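Chorismate mutase and shikimate 5-dehydrogenase fusion protein (Clostridium acetobutylicum, PDB 3FBT) probably catalyses, through the shikimate dehydrogenase part contained in this chain, the reversible NADPH-dependent reduction of 3-dehydroshikimate to shikimate in aromatic amino acid biosynthesis. Local coordinates at residues A[216-221]-A[233-238]; A[151-154]-A[158-161]. All coordinates share one frame; numbering follows the deposited sequence.

Overall arrangement
Contacts 1 and 2 both belong to the six-stranded parallel sheet of the NADP-binding half, but to different parts of it, their centres 24 Å apart and their nearest atoms about 15 Å apart. Contact 1 lies at the surface, where the loop before helix 221-228 meets the end of the outermost strand 232-234; a single side-chain amide spans it to a backbone carbonyl. Contact 2 is buried between strand 148-153 and helix 156-162, and rests on two threonine hydroxyls and a small methyl contact, with a sulfate ion bound alongside. The chemistry differs accordingly: turn and loop are joined by one hydrogen bond from a neutral side-chain amide in contact 1, whereas an anion site borders contact 2.

Contact 1 (A[216-221]-A[233-238]); sequences NPVETL and AVNGLY
An Asx turn at the end of strand 232-234, leading into helix 237-252, is joined here through Asn235 to Val218 in the loop before helix 221-228. Asn235 ND2 donates to Val218 O over 2.8 Å, and the N-H...O angle of 173° makes the bond nearly straight. The donor approaches in the carbonyl plane on a lone pair, and the acceptor lies almost exactly in the amide plane of Asn235. The two side chains run side by side in the same direction, so that Val218 CB comes within 3.5 Å of Asn235 ND2. The other end of the same amide is used within its own segment: Leu237 N donates to Asn235 OD1 over 3.1 Å, from above the carbonyl plane. With CG of Asn235 set between its backbone N and carbonyl carbon (chi1 69°), the amide can serve both partners, which should limit its rotation. Leu223 of helix 221-228 also touches the Asn235 side chain. Gly236, the N-cap residue inside the turn, is a predicted NADP(+)-binding residue, and Tyr215, predicted to bind shikimate, lies close by. The arrangement is that of an Asx turn passing from a strand into a helix, at the edge of a Rossmann-type sheet.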
loop_
_atom_site.group_PDB
_atom_site.type_symbol
_atom_site.label_atom_id
_atom_site.label_comp_id
_atom_site.label_asym_id
_atom_site.label_seq_id
_atom_site.Cartn_x
_atom_site.Cartn_y
_atom_site.Cartn_z
ATOM N N ASN A 216 -22.954 12.996 8.357
ATOM C CA ASN A 216 -23.000 12.501 9.711
ATOM C C ASN A 216 -22.889 13.709 10.574
ATOM O O ASN A 216 -21.838 14.359 10.545
ATOM C CB ASN A 216 -21.799 11.611 9.986
ATOM C CG ASN A 216 -21.820 11.041 11.382
ATOM O OD1 ASN A 216 -22.845 11.102 12.074
ATOM N ND2 ASN A 216 -20.691 10.486 11.816
ATOM N N PRO A 217 -23.960 14.038 11.326
ATOM C CA PRO A 217 -25.203 13.249 11.488
ATOM C C PRO A 217 -26.093 13.225 10.266
ATOM O O PRO A 217 -25.941 14.092 9.365
ATOM C CB PRO A 217 -25.918 13.926 12.683
ATOM C CG PRO A 217 -25.264 15.282 12.816
ATOM C CD PRO A 217 -23.882 15.174 12.259
ATOM N N VAL A 218 -26.982 12.232 10.166
ATOM C CA VAL A 218 -27.780 12.118 8.930
ATOM C C VAL A 218 -28.826 13.229 8.829
ATOM O O VAL A 218 -29.313 13.556 7.753
ATOM C CB VAL A 218 -28.444 10.719 8.681
ATOM C CG1 VAL A 218 -27.389 9.688 8.222
ATOM C CG2 VAL A 218 -29.179 10.247 9.895
ATOM N N GLU A 219 -29.145 13.803 9.970
ATOM C CA GLU A 219 -29.965 15.001 10.036
ATOM C C GLU A 219 -29.246 15.996 10.925
ATOM O O GLU A 219 -29.162 15.817 12.137
ATOM C CB GLU A 219 -31.335 14.694 10.635
ATOM C CG GLU A 219 -32.310 15.871 10.544
ATOM C CD GLU A 219 -33.553 15.707 11.400
ATOM O OE1 GLU A 219 -33.455 15.698 12.662
ATOM O OE2 GLU A 219 -34.632 15.609 10.795
ATOM N N THR A 220 -28.667 17.018 10.295
ATOM C CA THR A 220 -28.174 18.176 10.986
ATOM C C THR A 220 -29.345 19.077 11.527
ATOM O O THR A 220 -30.455 19.067 10.996
ATOM C CB THR A 220 -27.306 19.013 10.038
ATOM O OG1 THR A 220 -28.054 19.341 8.865
ATOM C CG2 THR A 220 -26.018 18.250 9.589
ATOM N N LEU A 221 -29.082 19.871 12.556
ATOM C CA LEU A 221 -29.996 20.956 12.929
ATOM C C LEU A 221 -30.479 21.650 11.661
ATOM O O LEU A 221 -31.685 21.825 11.428
ATOM C CB LEU A 221 -29.295 21.952 13.867
ATOM C CG LEU A 221 -30.170 22.983 14.609
ATOM C CD1 LEU A 221 -31.329 22.286 15.382
ATOM C CD2 LEU A 221 -29.331 23.832 15.555
ATOM N N ALA A 233 -35.443 17.972 2.187
ATOM C CA ALA A 233 -34.191 17.932 2.889
ATOM C C ALA A 233 -33.319 16.821 2.306
ATOM O O ALA A 233 -33.793 15.689 2.171
ATOM C CB ALA A 233 -34.447 17.693 4.393
ATOM N N VAL A 234 -32.059 17.132 1.973
ATOM C CA VAL A 234 -31.080 16.131 1.476
ATOM C C VAL A 234 -29.739 16.243 2.235
ATOM O O VAL A 234 -29.131 17.334 2.224
ATOM C CB VAL A 234 -30.742 16.412 0.035
ATOM C CG1 VAL A 234 -30.169 15.168 -0.640
ATOM C CG2 VAL A 234 -31.978 16.919 -0.707
ATOM N N ASN A 235 -29.278 15.163 2.892
ATOM C CA ASN A 235 -27.906 15.145 3.500
ATOM C C ASN A 235 -26.851 14.639 2.490
ATOM O O ASN A 235 -27.206 14.310 1.402
ATOM C CB ASN A 235 -27.837 14.325 4.761
ATOM C CG ASN A 235 -27.993 12.821 4.497
ATOM O OD1 ASN A 235 -27.617 12.319 3.437
ATOM N ND2 ASN A 235 -28.588 12.113 5.448
ATOM N N GLY A 236 -25.553 14.599 2.821
ATOM C CA GLY A 236 -24.585 14.416 1.747
ATOM C C GLY A 236 -24.130 12.998 1.507
ATOM O O GLY A 236 -23.097 12.808 0.891
ATOM N N LEU A 237 -24.861 12.012 2.014
ATOM C CA LEU A 237 -24.445 10.611 1.886
ATOM C C LEU A 237 -24.341 10.113 0.446
ATOM O O LEU A 237 -23.333 9.496 0.054
ATOM C CB LEU A 237 -25.311 9.701 2.729
ATOM C CG LEU A 237 -24.889 8.255 2.885
ATOM C CD1 LEU A 237 -23.360 8.133 3.237
ATOM C CD2 LEU A 237 -25.775 7.700 4.010
ATOM N N TYR A 238 -25.320 10.457 -0.382
ATOM C CA TYR A 238 -25.269 10.021 -1.735
ATOM C C TYR A 238 -24.066 10.628 -2.470
ATOM O O TYR A 238 -23.498 10.024 -3.369
ATOM C CB TYR A 238 -26.578 10.338 -2.458
ATOM C CG TYR A 238 -26.758 9.436 -3.635
ATOM C CD1 TYR A 238 -27.167 8.114 -3.462
ATOM C CD2 TYR A 238 -26.470 9.881 -4.904
ATOM C CE1 TYR A 238 -27.263 7.256 -4.552
ATOM C CE2 TYR A 238 -26.592 9.040 -6.019
ATOM C CZ TYR A 238 -26.984 7.735 -5.823
ATOM O OH TYR A 238 -27.108 6.909 -6.948
#

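Contact 2 (A[151-154]-A[158-161]); sequences VVTR and KTSE. With SO4 (sulfate ion), chain E.
Chi1 of 176° at Thr153 and of -54° at Thr159 brings the two hydroxyls together: the first torsion sets OG1 opposite the backbone N, the second sets OG1 opposite the carbonyl carbon. The side chains meet tip to tip, with Thr153 OG1 at 2.7 Å from Thr159 OG1. Asn155 O lies within hydrogen-bonding range of Thr159 OG1, and Asn155 N is hydrogen-bonded to Thr153 OG1. On the apolar side, Thr159 CG2 reaches Val151 CG1 at 4.1 Å, the two side chains crossing at a slant. Thr153 OG1 donates to O4 of a sulfate, probably from the crystallisation liquor, over 2.7 Å. Arg154 holds the same ion by main chain and side chain. Arg154 N binds sulfate O1 at 2.7 Å, while Arg154 NH2 binds sulfate O2 at 2.6 Å with an N-H...O angle of 159°. O2 lies in the guanidinium plane, at its edge; Arg154 NE adds a bond to sulfate O1 at 3.1 Å and a weak one to O2. Ser130 OG, of a predicted NADP(+)-binding residue, is hydrogen-bonded to the ion as well, consistent with the sulfate occupying the place of a cofactor phosphate. Through the Thr153-Thr159 and Val151-Thr159 contacts helix 156-162 packs on strand 148-153 within a beta-alpha-beta unit, with Val168 of the following strand 167-170 touching both threonines and strand 124-128 flanking Val152.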
loop_
_atom_site.group_PDB
_atom_site.type_symbol
_atom_site.label_atom_id
_atom_site.label_comp_id
_atom_site.label_asym_id
_atom_site.label_seq_id
_atom_site.Cartn_x
_atom_site.Cartn_y
_atom_site.Cartn_z
ATOM N N VAL A 151 -23.359 33.363 -2.807
ATOM C CA VAL A 151 -22.404 32.748 -1.911
ATOM C C VAL A 151 -22.423 33.516 -0.636
ATOM O O VAL A 151 -22.230 34.721 -0.650
ATOM C CB VAL A 151 -21.009 32.838 -2.525
ATOM C CG1 VAL A 151 -19.941 32.306 -1.564
ATOM C CG2 VAL A 151 -20.996 32.095 -3.930
ATOM N N VAL A 152 -22.688 32.850 0.477
ATOM C CA VAL A 152 -22.848 33.569 1.711
ATOM C C VAL A 152 -21.689 33.255 2.652
ATOM O O VAL A 152 -21.424 32.109 2.919
ATOM C CB VAL A 152 -24.137 33.177 2.450
ATOM C CG1 VAL A 152 -24.416 34.183 3.583
ATOM C CG2 VAL A 152 -25.346 33.034 1.449
ATOM N N THR A 153 -21.040 34.298 3.173
ATOM C CA THR A 153 -19.773 34.167 3.885
ATOM C C THR A 153 -19.724 34.956 5.224
ATOM O O THR A 153 -20.442 35.968 5.439
ATOM C CB THR A 153 -18.610 34.693 2.948
ATOM O OG1 THR A 153 -17.348 34.678 3.635
ATOM C CG2 THR A 153 -18.873 36.104 2.553
ATOM N N ARG A 154 -18.817 34.553 6.086
ATOM C CA ARG A 154 -18.567 35.351 7.294
ATOM C C ARG A 154 -17.655 36.506 6.976
ATOM O O ARG A 154 -17.542 37.445 7.751
ATOM C CB ARG A 154 -17.944 34.497 8.361
ATOM C CG ARG A 154 -18.951 33.775 9.124
ATOM C CD ARG A 154 -18.304 32.649 9.831
ATOM N NE ARG A 154 -17.251 32.071 9.005
ATOM C CZ ARG A 154 -16.301 31.273 9.498
ATOM N NH1 ARG A 154 -16.297 30.995 10.805
ATOM N NH2 ARG A 154 -15.371 30.752 8.709
ATOM N N LYS A 158 -13.257 39.443 1.955
ATOM C CA LYS A 158 -12.315 38.443 1.460
ATOM C C LYS A 158 -12.988 37.626 0.347
ATOM O O LYS A 158 -12.467 37.474 -0.798
ATOM C CB LYS A 158 -11.786 37.554 2.609
ATOM C CG LYS A 158 -10.762 36.508 2.116
ATOM C CD LYS A 158 -9.846 36.015 3.215
ATOM C CE LYS A 158 -10.540 35.012 4.127
ATOM N NZ LYS A 158 -9.587 33.926 4.552
ATOM N N THR A 159 -14.145 37.066 0.659
ATOM C CA THR A 159 -14.709 36.110 -0.305
ATOM C C THR A 159 -15.017 36.753 -1.664
ATOM O O THR A 159 -14.897 36.132 -2.732
ATOM C CB THR A 159 -15.972 35.514 0.244
ATOM O OG1 THR A 159 -15.704 34.961 1.542
ATOM C CG2 THR A 159 -16.543 34.461 -0.733
ATOM N N SER A 160 -15.431 38.008 -1.672
ATOM C CA SER A 160 -15.782 38.550 -2.988
ATOM C C SER A 160 -14.563 38.844 -3.857
ATOM O O SER A 160 -14.680 38.985 -5.090
ATOM C CB SER A 160 -16.629 39.787 -2.810
ATOM O OG SER A 160 -15.935 40.718 -2.042
ATOM N N GLU A 161 -13.376 38.915 -3.248
ATOM C CA GLU A 161 -12.143 38.914 -4.053
ATOM C C GLU A 161 -11.986 37.550 -4.704
ATOM O O GLU A 161 -11.548 37.466 -5.861
ATOM C CB GLU A 161 -10.876 39.220 -3.225
ATOM C CG GLU A 161 -10.832 40.576 -2.578
ATOM C CD GLU A 161 -11.046 41.730 -3.539
ATOM O OE1 GLU A 161 -10.811 41.593 -4.767
ATOM O OE2 GLU A 161 -11.454 42.808 -3.051
HETATM S S SO4 E . -16.848 31.484 5.258
HETATM O O1 SO4 E . -18.028 32.012 5.999
HETATM O O2 SO4 E . -15.816 31.665 6.282
HETATM O O3 SO4 E . -16.948 30.041 4.976
HETATM O O4 SO4 E . -16.552 32.124 3.985
#